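Local coordinates for protein adenylation domain (Streptomyces sp., PDB 5N9X) that belongs to the ANL superfamily of AMP-binding proteins as an adenylation domain and holds adenosine-5'-triphosphate and threonine side by side in one pocket, at residues T259-L264 against R279-G284; D450-V455 against A519-A524; P506-P509 against K515-R518. All blocks are in the same frame, centred on the assembly; numbering follows the deposited sequence.

Interaction 1 of 3, residues T259-L264 against R279-G284; sequences TAFGAL and RYVVFG
Phe261 O is hydrogen-bonded to Thr265 OG1 one turn further along helix 258-271, and the adjoining helical bond from Leu264 N to Ala260 O measures 2.9 Å. What Phe261 offers to strand 280-284 is its phenyl ring. The ring swings out opposite the backbone N (chi1 173°), and its face meets the edge of Phe283 in a T-shaped stack. The evidence is a centroid separation of 4.7 Å between the Phe261 and Phe283 rings, with their planes turned 79° apart. The CE2-CZ edge of Phe283 lies across the face. Phe283 CZ stands over the ring centre, nearly equidistant from its six carbons (3.9 Å from Phe261 CZ, 4.0 Å from Phe261 CG). Phe283 CE2 is displaced toward the rim, a tight 3.3 Å from Phe261 CG and 3.7 Å from Phe261 CB. The pair belongs to a beta-alpha-beta unit, in which helix 258-271 links the parallel neighbours 253-256 and 280-284 and packs on the sheet they form. Val281, two residues before Phe283 and likewise directed at the helix, adds a looser methyl contact, its CG1 lying 4.2 Å from Phe261 CD1 at an oblique angle to the ring. All three side chains are buried. Phe261 also meets the ring of Trp296, while Phe283 rests on Leu307 of the next strand, and the side chain of Phe283 comes within about 6 Å of the bound ATP.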
ATOM      1  N   THR A 259      -1.552   1.558  11.279  1.00 10.11           N
ATOM      2  CA  THR A 259      -0.775   0.762  12.233  1.00 13.29           C
ATOM      3  C   THR A 259       0.623   1.332  12.461  1.00 17.23           C
ATOM      4  O   THR A 259       1.077   1.467  13.603  1.00 25.87           O
ATOM      5  CB  THR A 259      -0.641  -0.704  11.748  1.00 21.50           C
ATOM      6  OG1 THR A 259      -1.947  -1.263  11.607  1.00 22.00           O
ATOM      7  CG2 THR A 259       0.189  -1.554  12.722  1.00 13.45           C
ATOM      8  N   ALA A 260       1.298   1.675  11.367  1.00 14.97           N
ATOM      9  CA  ALA A 260       2.635   2.248  11.418  1.00 12.32           C
ATOM     10  C   ALA A 260       2.644   3.609  12.120  1.00 16.93           C
ATOM     11  O   ALA A 260       3.543   3.896  12.919  1.00 16.29           O
ATOM     12  CB  ALA A 260       3.203   2.370  10.002  1.00 10.61           C
ATOM     13  N   PHE A 261       1.648   4.436  11.804  1.00 11.22           N
ATOM     14  CA  PHE A 261       1.510   5.769  12.375  1.00 18.04           C
ATOM     15  C   PHE A 261       1.183   5.742  13.885  1.00 19.39           C
ATOM     16  O   PHE A 261       1.651   6.581  14.634  1.00 16.75           O
ATOM     17  CB  PHE A 261       0.433   6.555  11.606  1.00 15.31           C
ATOM     18  CG  PHE A 261       0.088   7.879  12.219  1.00 17.52           C
ATOM     19  CD1 PHE A 261       0.862   9.007  11.948  1.00 16.27           C
ATOM     20  CD2 PHE A 261      -1.020   8.007  13.055  1.00 15.95           C
ATOM     21  CE1 PHE A 261       0.556  10.247  12.513  1.00 12.52           C
ATOM     22  CE2 PHE A 261      -1.334   9.229  13.629  1.00 21.98           C
ATOM     23  CZ  PHE A 261      -0.533  10.363  13.356  1.00 19.36           C
ATOM     24  N   GLY A 262       0.371   4.788  14.330  1.00 22.55           N
ATOM     25  CA  GLY A 262       0.087   4.683  15.749  1.00 14.73           C
ATOM     26  C   GLY A 262       1.381   4.467  16.522  1.00 15.42           C
ATOM     27  O   GLY A 262       1.657   5.134  17.513  1.00 18.22           O
ATOM     28  N   ALA A 263       2.191   3.529  16.053  1.00 17.55           N
ATOM     29  CA  ALA A 263       3.461   3.238  16.694  1.00 18.44           C
ATOM     30  C   ALA A 263       4.462   4.408  16.557  1.00 23.96           C
ATOM     31  O   ALA A 263       5.253   4.673  17.463  1.00 19.75           O
ATOM     32  CB  ALA A 263       4.035   1.974  16.115  1.00 13.90           C
ATOM     33  N   LEU A 264       4.431   5.093  15.417  1.00 16.75           N
ATOM     34  CA  LEU A 264       5.250   6.269  15.234  1.00 16.92           C
ATOM     35  C   LEU A 264       4.891   7.353  16.271  1.00 20.14           C
ATOM     36  O   LEU A 264       5.756   7.975  16.901  1.00 21.67           O
ATOM     37  CB  LEU A 264       5.076   6.802  13.816  1.00 17.12           C
ATOM     38  CG  LEU A 264       5.889   8.055  13.496  1.00 27.32           C
ATOM     39  CD1 LEU A 264       7.342   7.835  13.897  1.00 22.96           C
ATOM     40  CD2 LEU A 264       5.782   8.404  12.018  1.00 19.99           C
ATOM     41  N   ARG A 279       5.002  18.528   6.313  1.00 21.11           N
ATOM     42  CA  ARG A 279       3.900  19.241   5.668  1.00 19.80           C
ATOM     43  C   ARG A 279       2.700  18.334   5.500  1.00 12.49           C
ATOM     44  O   ARG A 279       1.574  18.768   5.675  1.00 16.41           O
ATOM     45  CB  ARG A 279       4.316  19.818   4.300  1.00 12.33           C
ATOM     46  CG  ARG A 279       5.516  20.730   4.320  1.00 12.67           C
ATOM     47  CD  ARG A 279       5.992  21.034   2.904  1.00 12.81           C
ATOM     48  NE  ARG A 279       5.030  21.855   2.177  1.00 22.19           N
ATOM     49  CZ  ARG A 279       4.388  21.480   1.068  1.00 29.83           C
ATOM     50  NH1 ARG A 279       4.586  20.266   0.545  1.00 25.25           N
ATOM     51  NH2 ARG A 279       3.524  22.313   0.488  1.00 18.90           N
ATOM     52  N   TYR A 280       2.944  17.071   5.164  1.00 15.16           N
ATOM     53  CA  TYR A 280       1.850  16.114   4.970  1.00 14.38           C
ATOM     54  C   TYR A 280       2.122  14.774   5.614  1.00 10.20           C
ATOM     55  O   TYR A 280       3.205  14.220   5.483  1.00 11.87           O
ATOM     56  CB  TYR A 280       1.583  15.858   3.484  1.00 10.94           C
ATOM     57  CG  TYR A 280       1.032  17.000   2.677  1.00 11.18           C
ATOM     58  CD1 TYR A 280      -0.325  17.301   2.701  1.00 13.66           C
ATOM     59  CD2 TYR A 280       1.861  17.739   1.842  1.00  9.35           C
ATOM     60  CE1 TYR A 280      -0.848  18.343   1.932  1.00 15.12           C
ATOM     61  CE2 TYR A 280       1.370  18.767   1.064  1.00 12.03           C
ATOM     62  CZ  TYR A 280       0.010  19.076   1.111  1.00 22.34           C
ATOM     63  OH  TYR A 280      -0.479  20.109   0.331  1.00 14.94           O
ATOM     64  N   VAL A 281       1.129  14.238   6.291  1.00 13.25           N
ATOM     65  CA  VAL A 281       1.146  12.821   6.595  1.00 14.57           C
ATOM     66  C   VAL A 281      -0.039  12.201   5.865  1.00 10.58           C
ATOM     67  O   VAL A 281      -1.156  12.617   6.049  1.00 10.58           O
ATOM     68  CB  VAL A 281       1.079  12.536   8.089  1.00 13.76           C
ATOM     69  CG1 VAL A 281       1.538  11.113   8.372  1.00 10.35           C
ATOM     70  CG2 VAL A 281       1.962  13.516   8.835  1.00 10.29           C
ATOM     71  N   VAL A 282       0.234  11.224   5.015  1.00 11.91           N
ATOM     72  CA  VAL A 282      -0.786  10.600   4.196  1.00 12.18           C
ATOM     73  C   VAL A 282      -0.971   9.208   4.715  1.00  9.91           C
ATOM     74  O   VAL A 282       0.004   8.502   4.899  1.00 14.21           O
ATOM     75  CB  VAL A 282      -0.394  10.570   2.685  1.00 12.34           C
ATOM     76  CG1 VAL A 282      -1.301   9.642   1.901  1.00 10.87           C
ATOM     77  CG2 VAL A 282      -0.429  11.953   2.092  1.00  7.70           C
ATOM     78  N   PHE A 283      -2.215   8.822   4.969  1.00 10.96           N
ATOM     79  CA  PHE A 283      -2.523   7.482   5.437  1.00 11.12           C
ATOM     80  C   PHE A 283      -3.069   6.673   4.292  1.00 12.70           C
ATOM     81  O   PHE A 283      -3.843   7.196   3.475  1.00 17.72           O
ATOM     82  CB  PHE A 283      -3.557   7.512   6.570  1.00 10.66           C
ATOM     83  CG  PHE A 283      -3.153   8.358   7.737  1.00 17.66           C
ATOM     84  CD1 PHE A 283      -3.338   9.737   7.707  1.00 14.69           C
ATOM     85  CD2 PHE A 283      -2.593   7.785   8.865  1.00 15.28           C
ATOM     86  CE1 PHE A 283      -2.975  10.534   8.786  1.00 22.40           C
ATOM     87  CE2 PHE A 283      -2.232   8.580   9.963  1.00 21.67           C
ATOM     88  CZ  PHE A 283      -2.423   9.951   9.923  1.00 17.24           C
ATOM     89  N   GLY A 284      -2.718   5.396   4.247  1.00 12.30           N
ATOM     90  CA  GLY A 284      -3.360   4.502   3.308  1.00 10.74           C
ATOM     91  C   GLY A 284      -3.355   3.053   3.725  1.00  9.67           C
ATOM     92  O   GLY A 284      -2.517   2.621   4.503  1.00 11.67           O
TER

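Interaction 2 of 3, residues D450-V455 against A519-A524; sequences DAVVWV and ASVARA
Trp454 meets the helix with its indole, which chi1 of 74° puts between the backbone N and the carbonyl carbon. From there the ring reaches two consecutive residues of helix 518-528. The far end of the six-membered ring meets Val521, with CH2 3.4 Å from Val521 CG1 and CZ3 3.5 Å from the same methyl. The NE1-CE2-CZ2 side runs along Ala522, with NE1 3.5 Å from Ala522 CB and CZ2 3.5 Å from Ala522 CA, while the backbone atom Ala522 N lies over one face near the rim. The indole N-H side has a polar partner of its own, since NE1 is hydrogen-bonded to His456 ND1. Strand 450-457 is an edge strand of the three-stranded sheet in the C-terminal domain of this AMP-binding protein, and the helix runs steeply across it: the axes of the two segments pass 9.6 Å apart at 76°. Val521 has CG1 opposite its backbone N (chi1 166°), which aims that methyl at the strand. The methyl serves two strand residues, because Val452 CG1 also approaches it, at 4.3 Å from Val521 CG1. The other methyl, Val521 CG2, packs instead against Pro509.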
ATOM      1  N   ASP A 450      -3.683  -4.688  19.190  1.00 21.28           N
ATOM      2  CA  ASP A 450      -4.294  -5.125  17.938  1.00 20.76           C
ATOM      3  C   ASP A 450      -5.053  -6.436  18.048  1.00 21.60           C
ATOM      4  O   ASP A 450      -4.725  -7.286  18.876  1.00 25.60           O
ATOM      5  CB  ASP A 450      -3.215  -5.260  16.862  1.00 26.59           C
ATOM      6  CG  ASP A 450      -3.667  -4.747  15.519  1.00 31.08           C
ATOM      7  OD1 ASP A 450      -4.871  -4.880  15.180  1.00 37.87           O
ATOM      8  OD2 ASP A 450      -2.808  -4.186  14.803  1.00 49.15           O
ATOM      9  N   ALA A 451      -6.047  -6.616  17.185  1.00 29.30           N
ATOM     10  CA  ALA A 451      -6.837  -7.844  17.176  1.00 28.21           C
ATOM     11  C   ALA A 451      -7.200  -8.314  15.760  1.00 21.24           C
ATOM     12  O   ALA A 451      -7.435  -7.506  14.874  1.00 21.52           O
ATOM     13  CB  ALA A 451      -8.104  -7.642  17.999  1.00 27.99           C
ATOM     14  N   VAL A 452      -7.252  -9.631  15.566  1.00 25.64           N
ATOM     15  CA  VAL A 452      -7.771 -10.240  14.340  1.00 17.47           C
ATOM     16  C   VAL A 452      -8.868 -11.229  14.719  1.00 17.41           C
ATOM     17  O   VAL A 452      -8.622 -12.159  15.493  1.00 18.84           O
ATOM     18  CB  VAL A 452      -6.671 -10.966  13.553  1.00 22.87           C
ATOM     19  CG1 VAL A 452      -7.250 -11.732  12.351  1.00 19.00           C
ATOM     20  CG2 VAL A 452      -5.606  -9.992  13.122  1.00 21.78           C
ATOM     21  N   VAL A 453     -10.074 -11.024  14.199  1.00 16.07           N
ATOM     22  CA  VAL A 453     -11.189 -11.890  14.546  1.00 17.43           C
ATOM     23  C   VAL A 453     -11.681 -12.589  13.291  1.00 17.08           C
ATOM     24  O   VAL A 453     -11.914 -11.932  12.274  1.00 17.46           O
ATOM     25  CB  VAL A 453     -12.362 -11.107  15.192  1.00 20.26           C
ATOM     26  CG1 VAL A 453     -13.533 -12.044  15.486  1.00 18.95           C
ATOM     27  CG2 VAL A 453     -11.917 -10.395  16.455  1.00 21.64           C
ATOM     28  N   TRP A 454     -11.825 -13.911  13.338  1.00 14.04           N
ATOM     29  CA  TRP A 454     -12.360 -14.627  12.175  1.00 27.60           C
ATOM     30  C   TRP A 454     -13.204 -15.855  12.536  1.00 18.31           C
ATOM     31  O   TRP A 454     -13.226 -16.294  13.680  1.00 17.63           O
ATOM     32  CB  TRP A 454     -11.217 -15.036  11.228  1.00 13.87           C
ATOM     33  CG  TRP A 454     -10.365 -16.162  11.695  1.00 16.75           C
ATOM     34  CD1 TRP A 454     -10.362 -17.451  11.226  1.00 19.33           C
ATOM     35  CD2 TRP A 454      -9.363 -16.104  12.709  1.00 15.53           C
ATOM     36  NE1 TRP A 454      -9.415 -18.195  11.890  1.00 12.92           N
ATOM     37  CE2 TRP A 454      -8.789 -17.396  12.806  1.00 13.39           C
ATOM     38  CE3 TRP A 454      -8.901 -15.089  13.559  1.00 14.57           C
ATOM     39  CZ2 TRP A 454      -7.772 -17.692  13.711  1.00 16.87           C
ATOM     40  CZ3 TRP A 454      -7.897 -15.380  14.461  1.00 14.31           C
ATOM     41  CH2 TRP A 454      -7.341 -16.674  14.536  1.00 21.40           C
ATOM     42  N   VAL A 455     -13.927 -16.374  11.556  1.00 15.08           N
ATOM     43  CA  VAL A 455     -14.578 -17.665  11.713  1.00 26.76           C
ATOM     44  C   VAL A 455     -13.553 -18.760  11.422  1.00 19.55           C
ATOM     45  O   VAL A 455     -12.918 -18.770  10.385  1.00 20.92           O
ATOM     46  CB  VAL A 455     -15.817 -17.806  10.802  1.00 23.77           C
ATOM     47  CG1 VAL A 455     -16.484 -19.176  11.006  1.00 18.55           C
ATOM     48  CG2 VAL A 455     -16.816 -16.695  11.116  1.00 12.93           C
ATOM     49  N   ALA A 519      -4.613 -14.996   6.872  1.00 22.20           N
ATOM     50  CA  ALA A 519      -4.331 -16.417   6.593  1.00 23.63           C
ATOM     51  C   ALA A 519      -3.202 -16.972   7.471  1.00 21.19           C
ATOM     52  O   ALA A 519      -3.216 -18.144   7.845  1.00 29.21           O
ATOM     53  CB  ALA A 519      -3.987 -16.613   5.125  1.00 16.73           C
ATOM     54  N   SER A 520      -2.222 -16.131   7.793  1.00 24.42           N
ATOM     55  CA  SER A 520      -1.170 -16.479   8.762  1.00 20.01           C
ATOM     56  C   SER A 520      -1.626 -16.557  10.223  1.00 17.84           C
ATOM     57  O   SER A 520      -1.003 -17.198  11.058  1.00 18.76           O
ATOM     58  CB  SER A 520      -0.036 -15.463   8.674  1.00 22.26           C
ATOM     59  OG  SER A 520       1.124 -15.935   9.307  1.00 16.46           O
ATOM     60  N   VAL A 521      -2.683 -15.860  10.568  1.00 20.52           N
ATOM     61  CA  VAL A 521      -3.079 -15.910  11.960  1.00 23.78           C
ATOM     62  C   VAL A 521      -3.871 -17.199  12.166  1.00 13.69           C
ATOM     63  O   VAL A 521      -3.647 -17.928  13.124  1.00 18.17           O
ATOM     64  CB  VAL A 521      -3.889 -14.652  12.375  1.00 20.01           C
ATOM     65  CG1 VAL A 521      -4.569 -14.878  13.686  1.00 21.88           C
ATOM     66  CG2 VAL A 521      -2.963 -13.463  12.478  1.00 17.48           C
ATOM     67  N   ALA A 522      -4.763 -17.485  11.235  1.00 14.12           N
ATOM     68  CA  ALA A 522      -5.553 -18.712  11.273  1.00 23.05           C
ATOM     69  C   ALA A 522      -4.680 -19.972  11.303  1.00 23.46           C
ATOM     70  O   ALA A 522      -5.024 -20.935  11.979  1.00 22.16           O
ATOM     71  CB  ALA A 522      -6.501 -18.762  10.091  1.00 16.06           C
ATOM     72  N   ARG A 523      -3.554 -19.966  10.593  1.00 17.64           N
ATOM     73  CA  ARG A 523      -2.684 -21.136  10.592  1.00 25.14           C
ATOM     74  C   ARG A 523      -1.899 -21.311  11.897  1.00 26.25           C
ATOM     75  O   ARG A 523      -1.685 -22.440  12.345  1.00 21.84           O
ATOM     76  CB  ARG A 523      -1.725 -21.092   9.393  1.00 27.07           C
ATOM     77  CG  ARG A 523      -2.423 -21.348   8.058  1.00 27.84           C
ATOM     78  CD  ARG A 523      -1.446 -21.557   6.924  1.00 32.80           C
ATOM     79  NE  ARG A 523      -1.673 -20.605   5.832  1.00 44.74           N
ATOM     80  CZ  ARG A 523      -0.866 -19.587   5.547  1.00 34.02           C
ATOM     81  NH1 ARG A 523       0.225 -19.384   6.269  1.00 30.97           N
ATOM     82  NH2 ARG A 523      -1.148 -18.771   4.541  1.00 45.22           N
ATOM     83  N   ALA A 524      -1.483 -20.199  12.498  1.00 17.31           N
ATOM     84  CA  ALA A 524      -0.744 -20.244  13.747  1.00 21.30           C
ATOM     85  C   ALA A 524      -1.660 -20.727  14.870  1.00 18.34           C
ATOM     86  O   ALA A 524      -1.259 -21.485  15.746  1.00 21.71           O
ATOM     87  CB  ALA A 524      -0.165 -18.867  14.075  1.00 15.87           C
TER

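Interaction 3 of 3, residues P506-P509 against K515-R518; sequences PELP and KADR. With ATP (adenosine-5'-triphosphate), chain D; THR (threonine), chain C.
Pro509 and Asp517 are joined by the backbone hydrogen bond between the segments, from Asp517 N to Pro509 O at 3.0 Å. The bond is almost straight at hydrogen, 175°, although the donor sits tilted 34° from the carbonyl plane. Side-chain polar contacts lead away from this bond in two directions. The carboxylate of Asp517 caps helix 518-528 from the N-cap position, its OD1 making a weak hydrogen bond to Ser520 N. Lys515, extended beyond CG, carries its ammonium group into the ligand pocket: NZ donates to O of the bound threonine at 2.6 Å and weakly to ATP O2B at 3.3 Å. The same NZ lies 3.1 Å from ATP O5', so the ammonium group bridges the two ligands, reaching both from the same side. The sequence around Lys515 matches the A10 core motif of adenylation domains. The apolar contact is a single one, Leu508 CD1 touching Ala516 CB at 4.2 Å. Van der Waals packing against the backbone adds to it: the ring of Pro509 comes alongside the Asp517 main chain, CG being 3.9 Å from Asp517 O. Both segments belong to the loop between strand 501-505 and helix 518-528; Leu508 leans on Asp450 and Val452 of strand 450-457, Pro509 on Ser520 and Val521 of the helix, and Arg518 forms a salt bridge to Glu439 of helix 435-443.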
ATOM      1  N   PRO A 506       2.622 -12.423  20.699  1.00 29.78           N
ATOM      2  CA  PRO A 506       3.586 -11.339  20.970  1.00 35.56           C
ATOM      3  C   PRO A 506       3.498 -10.225  19.919  1.00 32.88           C
ATOM      4  O   PRO A 506       3.607  -9.037  20.232  1.00 24.62           O
ATOM      5  CB  PRO A 506       4.951 -12.049  20.917  1.00 36.95           C
ATOM      6  CG  PRO A 506       4.651 -13.485  21.194  1.00 35.38           C
ATOM      7  CD  PRO A 506       3.284 -13.735  20.586  1.00 31.04           C
ATOM      8  N   GLU A 507       3.304 -10.636  18.667  1.00 33.49           N
ATOM      9  CA  GLU A 507       3.035  -9.734  17.546  1.00 30.25           C
ATOM     10  C   GLU A 507       2.103 -10.467  16.586  1.00 27.56           C
ATOM     11  O   GLU A 507       2.092 -11.690  16.564  1.00 25.62           O
ATOM     12  CB  GLU A 507       4.323  -9.323  16.797  1.00 39.39           C
ATOM     13  CG  GLU A 507       5.651  -9.507  17.544  1.00 37.77           C
ATOM     14  CD  GLU A 507       6.869  -9.350  16.620  1.00 49.39           C
ATOM     15  OE1 GLU A 507       6.675  -9.352  15.385  1.00 50.71           O
ATOM     16  OE2 GLU A 507       8.015  -9.232  17.126  1.00 50.07           O
ATOM     17  N   LEU A 508       1.337  -9.736  15.784  1.00 28.76           N
ATOM     18  CA  LEU A 508       0.588 -10.369  14.710  1.00 22.89           C
ATOM     19  C   LEU A 508       1.544 -10.564  13.534  1.00 33.16           C
ATOM     20  O   LEU A 508       2.415  -9.719  13.303  1.00 32.36           O
ATOM     21  CB  LEU A 508      -0.614  -9.519  14.299  1.00 23.98           C
ATOM     22  CG  LEU A 508      -1.757  -9.388  15.311  1.00 24.34           C
ATOM     23  CD1 LEU A 508      -2.880  -8.524  14.772  1.00 23.51           C
ATOM     24  CD2 LEU A 508      -2.286 -10.743  15.763  1.00 21.88           C
ATOM     25  N   PRO A 509       1.402 -11.682  12.798  1.00 33.10           N
ATOM     26  CA  PRO A 509       2.197 -11.885  11.585  1.00 25.58           C
ATOM     27  C   PRO A 509       1.837 -10.860  10.529  1.00 29.73           C
ATOM     28  O   PRO A 509       0.676 -10.450  10.478  1.00 23.13           O
ATOM     29  CB  PRO A 509       1.811 -13.302  11.142  1.00 25.92           C
ATOM     30  CG  PRO A 509       0.460 -13.517  11.717  1.00 25.05           C
ATOM     31  CD  PRO A 509       0.509 -12.829  13.055  1.00 33.97           C
ATOM     32  N   LYS A 515       0.506  -4.881   6.770  1.00 29.14           N
ATOM     33  CA  LYS A 515      -0.804  -5.286   7.305  1.00 32.82           C
ATOM     34  C   LYS A 515      -0.763  -6.653   8.018  1.00 30.97           C
ATOM     35  O   LYS A 515       0.141  -7.471   7.788  1.00 19.37           O
ATOM     36  CB  LYS A 515      -1.869  -5.319   6.199  1.00 21.65           C
ATOM     37  CG  LYS A 515      -2.116  -3.992   5.540  1.00 23.78           C
ATOM     38  CD  LYS A 515      -2.994  -4.146   4.312  1.00 32.31           C
ATOM     39  CE  LYS A 515      -2.884  -2.938   3.413  1.00 29.19           C
ATOM     40  NZ  LYS A 515      -3.829  -2.996   2.279  1.00 27.91           N
ATOM     41  N   ALA A 516      -1.751  -6.876   8.884  1.00 18.68           N
ATOM     42  CA  ALA A 516      -1.949  -8.175   9.522  1.00 18.98           C
ATOM     43  C   ALA A 516      -2.294  -9.242   8.488  1.00 20.24           C
ATOM     44  O   ALA A 516      -3.246  -9.094   7.721  1.00 18.08           O
ATOM     45  CB  ALA A 516      -3.043  -8.083  10.564  1.00 20.08           C
ATOM     46  N   ASP A 517      -1.511 -10.312   8.471  1.00 21.79           N
ATOM     47  CA  ASP A 517      -1.741 -11.421   7.553  1.00 17.69           C
ATOM     48  C   ASP A 517      -2.770 -12.343   8.203  1.00 18.98           C
ATOM     49  O   ASP A 517      -2.461 -13.048   9.168  1.00 20.78           O
ATOM     50  CB  ASP A 517      -0.415 -12.140   7.264  1.00 28.00           C
ATOM     51  CG  ASP A 517      -0.530 -13.260   6.214  1.00 30.94           C
ATOM     52  OD1 ASP A 517      -1.656 -13.627   5.775  1.00 31.55           O
ATOM     53  OD2 ASP A 517       0.555 -13.760   5.825  1.00 27.44           O
ATOM     54  N   ARG A 518      -3.994 -12.307   7.689  1.00 21.56           N
ATOM     55  CA  ARG A 518      -5.126 -13.036   8.259  1.00 17.37           C
ATOM     56  C   ARG A 518      -4.979 -14.567   8.083  1.00 27.22           C
ATOM     57  O   ARG A 518      -5.186 -15.341   9.044  1.00 17.62           O
ATOM     58  CB  ARG A 518      -6.455 -12.534   7.647  1.00 14.49           C
ATOM     59  CG  ARG A 518      -6.765 -11.020   7.901  1.00 15.17           C
ATOM     60  CD  ARG A 518      -8.185 -10.577   7.419  1.00 15.07           C
ATOM     61  NE  ARG A 518      -9.248 -11.174   8.233  1.00 17.37           N
ATOM     62  CZ  ARG A 518      -9.767 -10.648   9.345  1.00 22.13           C
ATOM     63  NH1 ARG A 518      -9.394  -9.455   9.786  1.00 21.30           N
ATOM     64  NH2 ARG A 518     -10.714 -11.309   9.998  1.00 27.52           N
TER
HETATM   65  PG  ATP D 602      -6.336  -7.641  -2.566  1.00 74.44           P
HETATM   66  O1G ATP D 602      -7.845  -7.462  -2.444  1.00 65.76           O
HETATM   67  O2G ATP D 602      -5.900  -9.058  -2.780  1.00 60.14           O
HETATM   68  O3G ATP D 602      -5.671  -6.737  -3.589  1.00 69.88           O
HETATM   69  PB  ATP D 602      -5.461  -5.856  -0.418  1.00 66.01           P
HETATM   70  O1B ATP D 602      -6.890  -5.426  -0.073  1.00 53.25           O
HETATM   71  O2B ATP D 602      -4.382  -5.766   0.612  1.00 42.90           O
HETATM   72  O3B ATP D 602      -5.681  -7.332  -1.077  1.00 71.98           O
HETATM   73  PA  ATP D 602      -4.369  -3.665  -1.722  1.00 65.66           P
HETATM   74  O1A ATP D 602      -4.764  -3.042  -3.039  1.00 36.62           O
HETATM   75  O2A ATP D 602      -2.911  -3.568  -1.286  1.00 50.69           O
HETATM   76  O3A ATP D 602      -4.865  -5.181  -1.743  1.00 60.53           O
HETATM   77  O5' ATP D 602      -5.313  -3.183  -0.477  1.00 43.86           O
HETATM   78  C5' ATP D 602      -6.458  -2.337  -0.594  1.00 32.94           C
HETATM   79  C4' ATP D 602      -7.464  -2.654   0.515  1.00 30.33           C
HETATM   80  O4' ATP D 602      -7.135  -1.979   1.719  1.00 21.25           O
HETATM   81  C3' ATP D 602      -8.906  -2.317   0.183  1.00 25.22           C
HETATM   82  O3' ATP D 602      -9.565  -3.549  -0.091  1.00 38.62           O
HETATM   83  C2' ATP D 602      -9.481  -1.689   1.426  1.00 23.37           C
HETATM   84  O2' ATP D 602     -10.285  -2.662   2.088  1.00 22.77           O
HETATM   85  C1' ATP D 602      -8.294  -1.379   2.313  1.00 29.69           C
HETATM   86  N9  ATP D 602      -8.061   0.093   2.435  1.00 25.52           N
HETATM   87  C8  ATP D 602      -7.151   0.802   1.730  1.00 21.22           C
HETATM   88  N7  ATP D 602      -7.155   2.116   2.052  1.00 16.44           N
HETATM   89  C5  ATP D 602      -8.087   2.274   3.007  1.00 18.58           C
HETATM   90  C6  ATP D 602      -8.594   3.422   3.792  1.00 14.02           C
HETATM   91  N6  ATP D 602      -8.087   4.654   3.596  1.00 12.66           N
HETATM   92  N1  ATP D 602      -9.574   3.193   4.688  1.00 13.70           N
HETATM   93  C2  ATP D 602     -10.085   1.954   4.842  1.00 22.43           C
HETATM   94  N3  ATP D 602      -9.675   0.849   4.182  1.00 19.77           N
HETATM   95  C4  ATP D 602      -8.689   0.942   3.255  1.00 23.10           C
HETATM   96  N   THR C 601      -2.675   0.827  -2.355  1.00 16.63           N
HETATM   97  CA  THR C 601      -2.337   0.568  -0.948  1.00 26.72           C
HETATM   98  C   THR C 601      -3.118  -0.646  -0.534  1.00 28.26           C
HETATM   99  O   THR C 601      -2.987  -1.285   0.529  1.00 20.35           O
HETATM  100  CB  THR C 601      -2.699   1.743  -0.008  1.00 23.24           C
HETATM  101  OG1 THR C 601      -4.052   2.176  -0.262  1.00 19.43           O
HETATM  102  CG2 THR C 601      -1.728   2.899  -0.205  1.00 14.32           C
HETATM  103  OXT THR C 601      -3.958  -0.948  -1.370  1.00 28.08           O

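How the interactions relate
Interactions 1 and 2 are both buried helix-on-sheet packing built on aromatic rings, yet their chemistry differs: a ring pair in interaction 1, an indole against aliphatic groups in interaction 2. Interaction 3 lies nearer the surface and relies on a backbone bond and ligand contacts. Interactions 2 and 3 adjoin, their centres about 8 Å apart, and share the start of helix 518-528 and the face of strand 450-457; Val452 CG2 touches Leu508 CD1 at 3.5 Å. Interaction 1 belongs to another sheet, its centre about 18 Å from that of interaction 3, but both approach the bound ligands, through Gly284 and Lys515.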